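Local structure of polysaccharide deacetylase (Ammonifex degensii, 4WCJ) at residues 171-182 with 204-215; 224-232 with 240-248. The protein is a zinc-binding family 4 carbohydrate esterase that probably removes N-acetyl groups from poly-beta-1,6-N-acetyl-D-glucosamine. One frame throughout, in Å; residues are numbered along the deposited sequence.

Contact 1 of 2, residues 171-182 with 204-215; sequences PVFLLPGRERLF and FAYPYGFGTPTT
The ring of Phe182 receives Thr215 over one face, the threonine CB standing 4.2 Å from the centroid of the Phe182 ring in a CH-pi contact. At its far end, Phe182 CZ meets Phe204 CZ at 4.0 Å, the two rings approaching from opposite directions with their planes 78° apart, and the same CZ touches Tyr206 CE1. The backbone at Phe210 and Gly211 lies over one face of the Tyr206 ring, offset toward the rim. Phe182 reaches this place because its CG is anti to the backbone N (chi1 179°), which carries the ring off the first turn of its helix. Phe173 presents an edge instead: Pro207 O lies in the plane of its ring, 3.5 Å from Phe173 CZ, while Pro207 CD packs beside the same atom. Pro171 CG rests 3.6 Å from CD2 of the partly exposed Tyr208. Leu174 has CD1 beside the carbonyl Phe210 O and CD2 lodged 3.7 Å from Thr215 CG2.

Thr215 is fixed by polar bonds within 204-215. Its OG1 donates to Tyr206 OH at 2.7 Å and accepts from Thr212 N, and its own N is capped by Thr212 OG1, so that Thr212 and Thr215 form a capping box. Tyr206 OH is also bonded to Asp216. Valine in place of Thr215 would probably leave Thr212 N and Tyr206 OH without this hydroxyl partner and weaken the start of the helix.

The contact thus brings Pro171, the 3-10 segment 172-174 and the start of helix 179-197 against the end of strand 203-205, the loop after it and the first turn of helix 213-221. Ile218 and Leu219 extend the packing around Phe182, while Pro207 and Tyr208 border the zinc site through His157 and His162.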
loop_
_atom_site.group_PDB
_atom_site.type_symbol
_atom_site.label_atom_id
_atom_site.label_comp_id
_atom_site.label_asym_id
_atom_site.label_seq_id
_atom_site.Cartn_x
_atom_site.Cartn_y
_atom_site.Cartn_z
ATOM N N PRO A 171 7.773 -6.687 -15.030
ATOM C CA PRO A 171 6.787 -5.647 -15.350
ATOM C C PRO A 171 7.211 -4.787 -16.535
ATOM O O PRO A 171 8.410 -4.592 -16.751
ATOM C CB PRO A 171 6.735 -4.801 -14.075
ATOM C CG PRO A 171 7.301 -5.655 -13.009
ATOM C CD PRO A 171 8.315 -6.524 -13.669
ATOM N N VAL A 172 6.237 -4.273 -17.279
ATOM C CA VAL A 172 6.514 -3.424 -18.435
ATOM C C VAL A 172 7.408 -2.223 -18.108
ATOM O O VAL A 172 8.202 -1.787 -18.949
ATOM C CB VAL A 172 5.204 -2.906 -19.061
ATOM C CG1 VAL A 172 4.419 -4.057 -19.680
ATOM C CG2 VAL A 172 4.361 -2.167 -18.013
ATOM N N PHE A 173 7.296 -1.686 -16.896
ATOM C CA PHE A 173 8.059 -0.487 -16.570
ATOM C C PHE A 173 9.509 -0.793 -16.197
ATOM O O PHE A 173 10.296 0.128 -15.946
ATOM C CB PHE A 173 7.375 0.315 -15.450
ATOM C CG PHE A 173 7.209 -0.434 -14.157
ATOM C CD1 PHE A 173 8.209 -0.423 -13.198
ATOM C CD2 PHE A 173 6.032 -1.108 -13.879
ATOM C CE1 PHE A 173 8.053 -1.097 -11.999
ATOM C CE2 PHE A 173 5.864 -1.776 -12.671
ATOM C CZ PHE A 173 6.887 -1.773 -11.736
ATOM N N LEU A 174 9.873 -2.072 -16.174
ATOM C CA LEU A 174 11.262 -2.461 -15.925
ATOM C C LEU A 174 11.932 -3.021 -17.175
ATOM O O LEU A 174 13.085 -3.451 -17.129
ATOM C CB LEU A 174 11.344 -3.485 -14.791
ATOM C CG LEU A 174 10.835 -3.032 -13.421
ATOM C CD1 LEU A 174 11.018 -4.126 -12.382
ATOM C CD2 LEU A 174 11.520 -1.738 -12.967
ATOM N N LEU A 175 11.199 -3.025 -18.285
ATOM C CA LEU A 175 11.748 -3.418 -19.580
ATOM C C LEU A 175 12.832 -2.430 -20.006
ATOM O O LEU A 175 12.806 -1.267 -19.598
ATOM C CB LEU A 175 10.640 -3.490 -20.636
ATOM C CG LEU A 175 9.618 -4.610 -20.448
ATOM C CD1 LEU A 175 8.598 -4.609 -21.576
ATOM C CD2 LEU A 175 10.327 -5.950 -20.360
ATOM N N PRO A 176 13.793 -2.885 -20.820
ATOM C CA PRO A 176 14.874 -1.994 -21.254
ATOM C C PRO A 176 14.366 -0.770 -22.011
ATOM O O PRO A 176 13.409 -0.874 -22.780
ATOM C CB PRO A 176 15.717 -2.883 -22.179
ATOM C CG PRO A 176 15.370 -4.289 -21.799
ATOM C CD PRO A 176 13.936 -4.246 -21.370
ATOM N N GLY A 177 15.005 0.375 -21.794
ATOM C CA GLY A 177 14.657 1.586 -22.510
ATOM C C GLY A 177 13.317 2.163 -22.105
ATOM O O GLY A 177 12.715 2.930 -22.854
ATOM N N ARG A 178 12.846 1.799 -20.916
ATOM C CA ARG A 178 11.534 2.237 -20.454
ATOM C C ARG A 178 11.609 3.245 -19.307
ATOM O O ARG A 178 10.577 3.613 -18.742
ATOM C CB ARG A 178 10.690 1.034 -20.016
ATOM C CG ARG A 178 9.648 0.570 -21.029
ATOM C CD ARG A 178 10.253 -0.212 -22.178
ATOM N NE ARG A 178 9.212 -0.851 -22.982
ATOM C CZ ARG A 178 9.443 -1.713 -23.969
ATOM N NH1 ARG A 178 8.424 -2.240 -24.638
ATOM N NH2 ARG A 178 10.687 -2.053 -24.287
ATOM N N GLU A 179 12.815 3.698 -18.961
ATOM C CA GLU A 179 12.974 4.618 -17.826
ATOM C C GLU A 179 12.297 5.964 -18.075
ATOM O O GLU A 179 11.797 6.595 -17.142
ATOM C CB GLU A 179 14.455 4.831 -17.485
ATOM C CG GLU A 179 15.396 4.818 -18.663
ATOM C CD GLU A 179 15.930 3.431 -18.960
ATOM O OE1 GLU A 179 15.277 2.698 -19.726
ATOM O OE2 GLU A 179 17.006 3.073 -18.431
ATOM N N ARG A 180 12.267 6.389 -19.333
ATOM C CA ARG A 180 11.564 7.609 -19.716
ATOM C C ARG A 180 10.059 7.451 -19.507
ATOM O O ARG A 180 9.416 8.301 -18.885
ATOM C CB ARG A 180 11.869 7.956 -21.173
ATOM C CG ARG A 180 11.078 9.124 -21.748
ATOM C CD ARG A 180 11.476 9.334 -23.204
ATOM N NE ARG A 180 10.670 10.341 -23.890
ATOM C CZ ARG A 180 10.870 10.717 -25.150
ATOM N NH1 ARG A 180 10.094 11.639 -25.704
ATOM N NH2 ARG A 180 11.852 10.170 -25.858
ATOM N N LEU A 181 9.512 6.353 -20.026
ATOM C CA LEU A 181 8.093 6.045 -19.891
ATOM C C LEU A 181 7.683 5.987 -18.426
ATOM O O LEU A 181 6.592 6.437 -18.057
ATOM C CB LEU A 181 7.764 4.719 -20.587
ATOM C CG LEU A 181 6.375 4.120 -20.321
ATOM C CD1 LEU A 181 5.272 5.019 -20.868
ATOM C CD2 LEU A 181 6.248 2.701 -20.878
ATOM N N PHE A 182 8.558 5.436 -17.590
ATOM C CA PHE A 182 8.250 5.329 -16.166
ATOM C C PHE A 182 8.212 6.698 -15.504
ATOM O O PHE A 182 7.380 6.960 -14.631
ATOM C CB PHE A 182 9.265 4.443 -15.446
ATOM C CG PHE A 182 9.010 4.323 -13.971
ATOM C CD1 PHE A 182 8.016 3.476 -13.499
ATOM C CD2 PHE A 182 9.746 5.062 -13.059
ATOM C CE1 PHE A 182 7.765 3.364 -12.144
ATOM C CE2 PHE A 182 9.508 4.954 -11.709
ATOM C CZ PHE A 182 8.506 4.106 -11.244
ATOM N N PHE A 204 4.723 5.867 -2.765
ATOM C CA PHE A 204 4.611 5.075 -3.987
ATOM C C PHE A 204 4.775 3.585 -3.699
ATOM O O PHE A 204 5.604 3.195 -2.876
ATOM C CB PHE A 204 5.670 5.525 -5.009
ATOM C CG PHE A 204 5.545 4.857 -6.358
ATOM C CD1 PHE A 204 6.129 3.616 -6.602
ATOM C CD2 PHE A 204 4.880 5.492 -7.391
ATOM C CE1 PHE A 204 6.016 3.019 -7.834
ATOM C CE2 PHE A 204 4.769 4.893 -8.633
ATOM C CZ PHE A 204 5.330 3.660 -8.854
ATOM N N ALA A 205 3.983 2.762 -4.385
ATOM C CA ALA A 205 4.106 1.301 -4.299
ATOM C C ALA A 205 4.318 0.712 -5.683
ATOM O O ALA A 205 3.550 0.985 -6.610
ATOM C CB ALA A 205 2.877 0.687 -3.650
ATOM N N TYR A 206 5.367 -0.093 -5.820
ATOM C CA TYR A 206 5.655 -0.765 -7.085
ATOM C C TYR A 206 4.646 -1.862 -7.374
ATOM O O TYR A 206 4.447 -2.750 -6.543
ATOM C CB TYR A 206 7.048 -1.392 -7.068
ATOM C CG TYR A 206 8.219 -0.441 -7.223
ATOM C CD1 TYR A 206 8.383 0.313 -8.381
ATOM C CD2 TYR A 206 9.182 -0.331 -6.228
ATOM C CE1 TYR A 206 9.457 1.171 -8.531
ATOM C CE2 TYR A 206 10.266 0.525 -6.376
ATOM C CZ TYR A 206 10.397 1.273 -7.528
ATOM O OH TYR A 206 11.481 2.114 -7.679
ATOM N N PRO A 207 4.020 -1.819 -8.557
ATOM C CA PRO A 207 3.252 -2.991 -8.984
ATOM C C PRO A 207 4.186 -4.192 -9.090
ATOM O O PRO A 207 5.328 -4.040 -9.550
ATOM C CB PRO A 207 2.697 -2.580 -10.348
ATOM C CG PRO A 207 2.729 -1.075 -10.335
ATOM C CD PRO A 207 3.957 -0.724 -9.536
ATOM N N TYR A 208 3.708 -5.339 -8.612
ATOM C CA TYR A 208 4.434 -6.615 -8.591
ATOM C C TYR A 208 5.582 -6.586 -7.577
ATOM O O TYR A 208 6.284 -7.575 -7.402
ATOM C CB TYR A 208 4.924 -6.993 -10.000
ATOM C CG TYR A 208 3.818 -6.886 -11.026
ATOM C CD1 TYR A 208 2.751 -7.786 -11.033
ATOM C CD2 TYR A 208 3.816 -5.860 -11.959
ATOM C CE1 TYR A 208 1.719 -7.666 -11.957
ATOM C CE2 TYR A 208 2.794 -5.741 -12.888
ATOM C CZ TYR A 208 1.755 -6.636 -12.879
ATOM O OH TYR A 208 0.763 -6.481 -13.811
ATOM N N GLY A 209 5.750 -5.459 -6.890
ATOM C CA GLY A 209 6.514 -5.435 -5.656
ATOM C C GLY A 209 7.953 -4.964 -5.658
ATOM O O GLY A 209 8.553 -4.840 -4.589
ATOM N N PHE A 210 8.527 -4.711 -6.830
ATOM C CA PHE A 210 9.961 -4.405 -6.883
ATOM C C PHE A 210 10.353 -3.373 -7.921
ATOM O O PHE A 210 9.655 -3.164 -8.902
ATOM C CB PHE A 210 10.746 -5.696 -7.112
ATOM C CG PHE A 210 10.458 -6.737 -6.078
ATOM C CD1 PHE A 210 11.073 -6.679 -4.838
ATOM C CD2 PHE A 210 9.509 -7.722 -6.312
ATOM C CE1 PHE A 210 10.783 -7.615 -3.862
ATOM C CE2 PHE A 210 9.212 -8.658 -5.344
ATOM C CZ PHE A 210 9.849 -8.607 -4.116
ATOM N N GLY A 211 11.490 -2.726 -7.685
ATOM C CA GLY A 211 12.004 -1.735 -8.605
ATOM C C GLY A 211 13.490 -1.929 -8.832
ATOM O O GLY A 211 14.063 -2.953 -8.442
ATOM N N THR A 212 14.101 -0.949 -9.487
ATOM C CA THR A 212 15.537 -0.935 -9.737
ATOM C C THR A 212 16.112 0.349 -9.128
ATOM O O THR A 212 15.357 1.243 -8.747
ATOM C CB THR A 212 15.863 -0.984 -11.251
ATOM O OG1 THR A 212 15.282 0.146 -11.914
ATOM C CG2 THR A 212 15.343 -2.260 -11.886
ATOM N N PRO A 213 17.448 0.446 -9.012
ATOM C CA PRO A 213 18.012 1.734 -8.596
ATOM C C PRO A 213 17.629 2.866 -9.544
ATOM O O PRO A 213 17.523 4.023 -9.118
ATOM C CB PRO A 213 19.522 1.473 -8.637
ATOM C CG PRO A 213 19.635 0.030 -8.329
ATOM C CD PRO A 213 18.465 -0.622 -8.994
ATOM N N THR A 214 17.404 2.531 -10.812
ATOM C CA THR A 214 17.040 3.540 -11.795
ATOM C C THR A 214 15.645 4.067 -11.492
ATOM O O THR A 214 15.428 5.285 -11.462
ATOM C CB THR A 214 17.099 2.994 -13.233
ATOM O OG1 THR A 214 18.452 2.662 -13.560
ATOM C CG2 THR A 214 16.595 4.041 -14.219
ATOM N N THR A 215 14.703 3.166 -11.238
ATOM C CA THR A 215 13.340 3.601 -10.925
ATOM C C THR A 215 13.276 4.239 -9.530
ATOM O O THR A 215 12.525 5.202 -9.322
ATOM C CB THR A 215 12.289 2.448 -11.031
ATOM O OG1 THR A 215 12.549 1.432 -10.057
ATOM C CG2 THR A 215 12.289 1.854 -12.421
#

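Contact 2 of 2, residues 224-232 with 240-248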
loop_
_atom_site.group_PDB
_atom_site.type_symbol
_atom_site.label_atom_id
_atom_site.label_comp_id
_atom_site.label_asym_id
_atom_site.label_seq_id
_atom_site.Cartn_x
_atom_site.Cartn_y
_atom_site.Cartn_z
ATOM N N PHE A 224 9.106 11.622 -3.894
ATOM C CA PHE A 224 8.526 10.614 -3.015
ATOM C C PHE A 224 9.370 10.410 -1.756
ATOM O O PHE A 224 10.609 10.388 -1.806
ATOM C CB PHE A 224 8.326 9.299 -3.778
ATOM C CG PHE A 224 7.191 9.362 -4.752
ATOM C CD1 PHE A 224 5.891 9.124 -4.328
ATOM C CD2 PHE A 224 7.410 9.721 -6.075
ATOM C CE1 PHE A 224 4.828 9.213 -5.209
ATOM C CE2 PHE A 224 6.351 9.797 -6.967
ATOM C CZ PHE A 224 5.057 9.548 -6.527
ATOM N N SER A 225 8.682 10.294 -0.620
ATOM C CA SER A 225 9.323 10.130 0.679
ATOM C C SER A 225 9.447 8.665 1.090
ATOM O O SER A 225 10.327 8.307 1.874
ATOM C CB SER A 225 8.538 10.894 1.743
ATOM O OG SER A 225 8.408 12.256 1.381
ATOM N N LEU A 226 8.543 7.833 0.584
ATOM C CA LEU A 226 8.577 6.399 0.844
ATOM C C LEU A 226 8.217 5.617 -0.399
ATOM O O LEU A 226 7.292 5.979 -1.133
ATOM C CB LEU A 226 7.629 6.008 1.974
ATOM C CG LEU A 226 7.941 6.522 3.378
ATOM C CD1 LEU A 226 6.787 6.179 4.311
ATOM C CD2 LEU A 226 9.266 5.971 3.917
ATOM N N VAL A 227 8.953 4.533 -0.598
ATOM C CA VAL A 227 8.771 3.627 -1.720
ATOM C C VAL A 227 8.515 2.238 -1.146
ATOM O O VAL A 227 9.343 1.704 -0.407
ATOM C CB VAL A 227 10.002 3.625 -2.639
ATOM C CG1 VAL A 227 9.813 2.644 -3.787
ATOM C CG2 VAL A 227 10.282 5.046 -3.152
ATOM N N PHE A 228 7.352 1.673 -1.451
ATOM C CA PHE A 228 6.926 0.418 -0.834
ATOM C C PHE A 228 7.093 -0.785 -1.748
ATOM O O PHE A 228 6.710 -0.743 -2.918
ATOM C CB PHE A 228 5.465 0.498 -0.413
ATOM C CG PHE A 228 5.202 1.460 0.706
ATOM C CD1 PHE A 228 5.204 2.830 0.480
ATOM C CD2 PHE A 228 4.928 0.995 1.978
ATOM C CE1 PHE A 228 4.946 3.720 1.509
ATOM C CE2 PHE A 228 4.664 1.877 3.013
ATOM C CZ PHE A 228 4.675 3.243 2.774
ATOM N N THR A 229 7.646 -1.853 -1.184
ATOM C CA THR A 229 7.903 -3.096 -1.900
ATOM C C THR A 229 7.096 -4.234 -1.288
ATOM O O THR A 229 6.357 -4.020 -0.337
ATOM C CB THR A 229 9.397 -3.457 -1.851
ATOM O OG1 THR A 229 9.748 -3.917 -0.537
ATOM C CG2 THR A 229 10.268 -2.250 -2.187
ATOM N N LEU A 230 7.263 -5.448 -1.818
ATOM C CA LEU A 230 6.657 -6.640 -1.220
ATOM C C LEU A 230 7.741 -7.539 -0.613
ATOM O O LEU A 230 7.624 -8.769 -0.601
ATOM C CB LEU A 230 5.826 -7.412 -2.253
ATOM C CG LEU A 230 4.538 -6.710 -2.690
ATOM C CD1 LEU A 230 3.834 -7.458 -3.817
ATOM C CD2 LEU A 230 3.602 -6.507 -1.495
ATOM N N ARG A 231 8.804 -6.912 -0.117
ATOM C CA ARG A 231 9.820 -7.612 0.662
ATOM C C ARG A 231 9.315 -7.756 2.093
ATOM O O ARG A 231 9.244 -6.776 2.831
ATOM C CB ARG A 231 11.159 -6.863 0.624
ATOM C CG ARG A 231 12.342 -7.689 1.100
ATOM C CD ARG A 231 13.668 -6.960 0.900
ATOM N NE ARG A 231 14.011 -6.754 -0.508
ATOM C CZ ARG A 231 15.172 -6.253 -0.925
ATOM N NH1 ARG A 231 16.103 -5.909 -0.044
ATOM N NH2 ARG A 231 15.407 -6.094 -2.221
ATOM N N ALA A 232 8.934 -8.968 2.477
ATOM C CA ALA A 232 8.322 -9.182 3.786
ATOM C C ALA A 232 9.350 -9.097 4.910
ATOM O O ALA A 232 10.126 -10.026 5.118
ATOM C CB ALA A 232 7.613 -10.527 3.821
ATOM N N ALA A 240 14.081 4.244 5.827
ATOM C CA ALA A 240 13.548 5.153 4.818
ATOM C C ALA A 240 14.603 5.437 3.750
ATOM O O ALA A 240 15.781 5.556 4.067
ATOM C CB ALA A 240 13.070 6.461 5.470
ATOM N N PRO A 241 14.182 5.573 2.484
ATOM C CA PRO A 241 12.790 5.624 2.022
ATOM C C PRO A 241 12.148 4.288 1.667
ATOM O O PRO A 241 11.028 4.305 1.177
ATOM C CB PRO A 241 12.881 6.502 0.767
ATOM C CG PRO A 241 14.318 6.360 0.276
ATOM C CD PRO A 241 15.133 5.712 1.367
ATOM N N PHE A 242 12.813 3.160 1.895
ATOM C CA PHE A 242 12.291 1.892 1.395
ATOM C C PHE A 242 11.558 1.069 2.450
ATOM O O PHE A 242 12.087 0.826 3.540
ATOM C CB PHE A 242 13.431 1.085 0.781
ATOM C CG PHE A 242 14.086 1.792 -0.347
ATOM C CD1 PHE A 242 13.437 1.900 -1.564
ATOM C CD2 PHE A 242 15.320 2.399 -0.183
ATOM C CE1 PHE A 242 14.019 2.579 -2.612
ATOM C CE2 PHE A 242 15.913 3.079 -1.230
ATOM C CZ PHE A 242 15.254 3.170 -2.448
ATOM N N VAL A 243 10.339 0.653 2.114
ATOM C CA VAL A 243 9.465 -0.041 3.058
ATOM C C VAL A 243 9.047 -1.436 2.587
ATOM O O VAL A 243 8.339 -1.576 1.589
ATOM C CB VAL A 243 8.175 0.762 3.332
ATOM C CG1 VAL A 243 7.476 0.213 4.554
ATOM C CG2 VAL A 243 8.485 2.243 3.530
ATOM N N GLY A 244 9.438 -2.462 3.334
ATOM C CA GLY A 244 9.065 -3.825 2.986
ATOM C C GLY A 244 7.688 -4.213 3.503
ATOM O O GLY A 244 7.386 -4.046 4.690
ATOM N N ARG A 245 6.833 -4.711 2.615
ATOM C CA ARG A 245 5.466 -5.054 3.004
ATOM C C ARG A 245 5.219 -6.553 2.920
ATOM O O ARG A 245 5.790 -7.245 2.071
ATOM C CB ARG A 245 4.437 -4.329 2.128
ATOM C CG ARG A 245 4.522 -2.811 2.134
ATOM C CD ARG A 245 3.385 -2.228 1.315
ATOM N NE ARG A 245 3.502 -2.633 -0.083
ATOM C CZ ARG A 245 2.533 -2.513 -0.981
ATOM N NH1 ARG A 245 1.362 -1.993 -0.631
ATOM N NH2 ARG A 245 2.737 -2.910 -2.231
ATOM N N VAL A 246 4.358 -7.038 3.809
ATOM C CA VAL A 246 3.892 -8.413 3.785
ATOM C C VAL A 246 2.597 -8.527 2.990
ATOM O O VAL A 246 1.580 -7.978 3.386
ATOM C CB VAL A 246 3.634 -8.953 5.206
ATOM C CG1 VAL A 246 3.127 -10.400 5.137
ATOM C CG2 VAL A 246 4.893 -8.849 6.058
ATOM N N LEU A 247 2.633 -9.239 1.869
ATOM C CA LEU A 247 1.405 -9.514 1.138
ATOM C C LEU A 247 0.567 -10.488 1.965
ATOM O O LEU A 247 0.989 -11.622 2.198
ATOM C CB LEU A 247 1.710 -10.104 -0.248
ATOM C CG LEU A 247 0.490 -10.410 -1.128
ATOM C CD1 LEU A 247 -0.104 -9.106 -1.657
ATOM C CD2 LEU A 247 0.841 -11.355 -2.270
ATOM N N VAL A 248 -0.604 -10.046 2.419
ATOM C CA VAL A 248 -1.459 -10.895 3.247
ATOM C C VAL A 248 -2.084 -12.030 2.438
ATOM O O VAL A 248 -2.784 -11.801 1.452
ATOM C CB VAL A 248 -2.582 -10.092 3.925
ATOM C CG1 VAL A 248 -3.423 -11.002 4.825
ATOM C CG2 VAL A 248 -1.999 -8.931 4.720
HETATM O O HOH W 1 5.110 -2.952 -3.817
#
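Val227 and Phe228 pair with Phe242 and Val243 as neighbouring parallel strands in the curled sheet of the beta/alpha barrel, the short strand axes 28° apart. The ladder is tight here: Val227 N donates to Pro241 O at 2.7 Å, Val243 N returns a bond to Val227 O, and Thr229 N donates to Val243 O.

On the buried face, Val243 lies alongside Phe228 with both side chains pointing the same way. Val243 CB sits over the Phe228 ring, 3.9 Å from its centroid, and Val243 CG2 also packs against Leu226 CD2. Arg245 CG meets the edge of this ring in its plane. The aromatic and guanidinium planes are 72° apart, and Phe122 is a further neighbour of the ring.

Pairing slackens at Thr229. The bond from Arg245 N to Thr229 O is weak and bent, and Thr229 OG1 turns back to accept from Arg231 N in an ST turn, beyond which the exposed Arg231 lies at the margin of the contact. Ala232 CB still touches Val246 CG2 at 3.9 Å, and Leu230 CD2 lies 3.8 Å from Arg245 NH2. On the Val227 side of the sheet, partly exposed Phe242 brings CD1 to 4.0 Å from Val227 CB.

Arg245 reaches inward from this looser end. Its guanidinium is held by a salt bridge to Asp98 and a hydrogen bond to Thr96, and water 1 links Arg245 NH2 to Phe228 O. The Arg245 side chain comes within about 7 Å of the zinc ion. A bend at chi3 (-63°) helps Arg245 NE donate a hydrogen bond to Thr229 O at 3.2 Å; this oxygen lies in the guanidinium plane although the NE donor stands above the carbonyl plane.

In the fold
Contact 1 closes before contact 2 opens, and their centres lie about 15 Å apart. Helix 213-221 begins within contact 1 and leads along the chain to strand 226-229 of contact 2. The two also meet within one parallel sheet, where strands 203-205 and 226-229 are neighbours: Phe204 O and Phe228 N are 2.7 Å apart, a probable hydrogen bond, and Tyr206 packs against Val227. Helix 179-197 thus packs on 204-215, whose strand 203-205 runs beside 226-229, followed across the sheet by 242-247 and 36-42. Pro207 and Tyr208 from one contact and Arg245 from the other approach the zinc site.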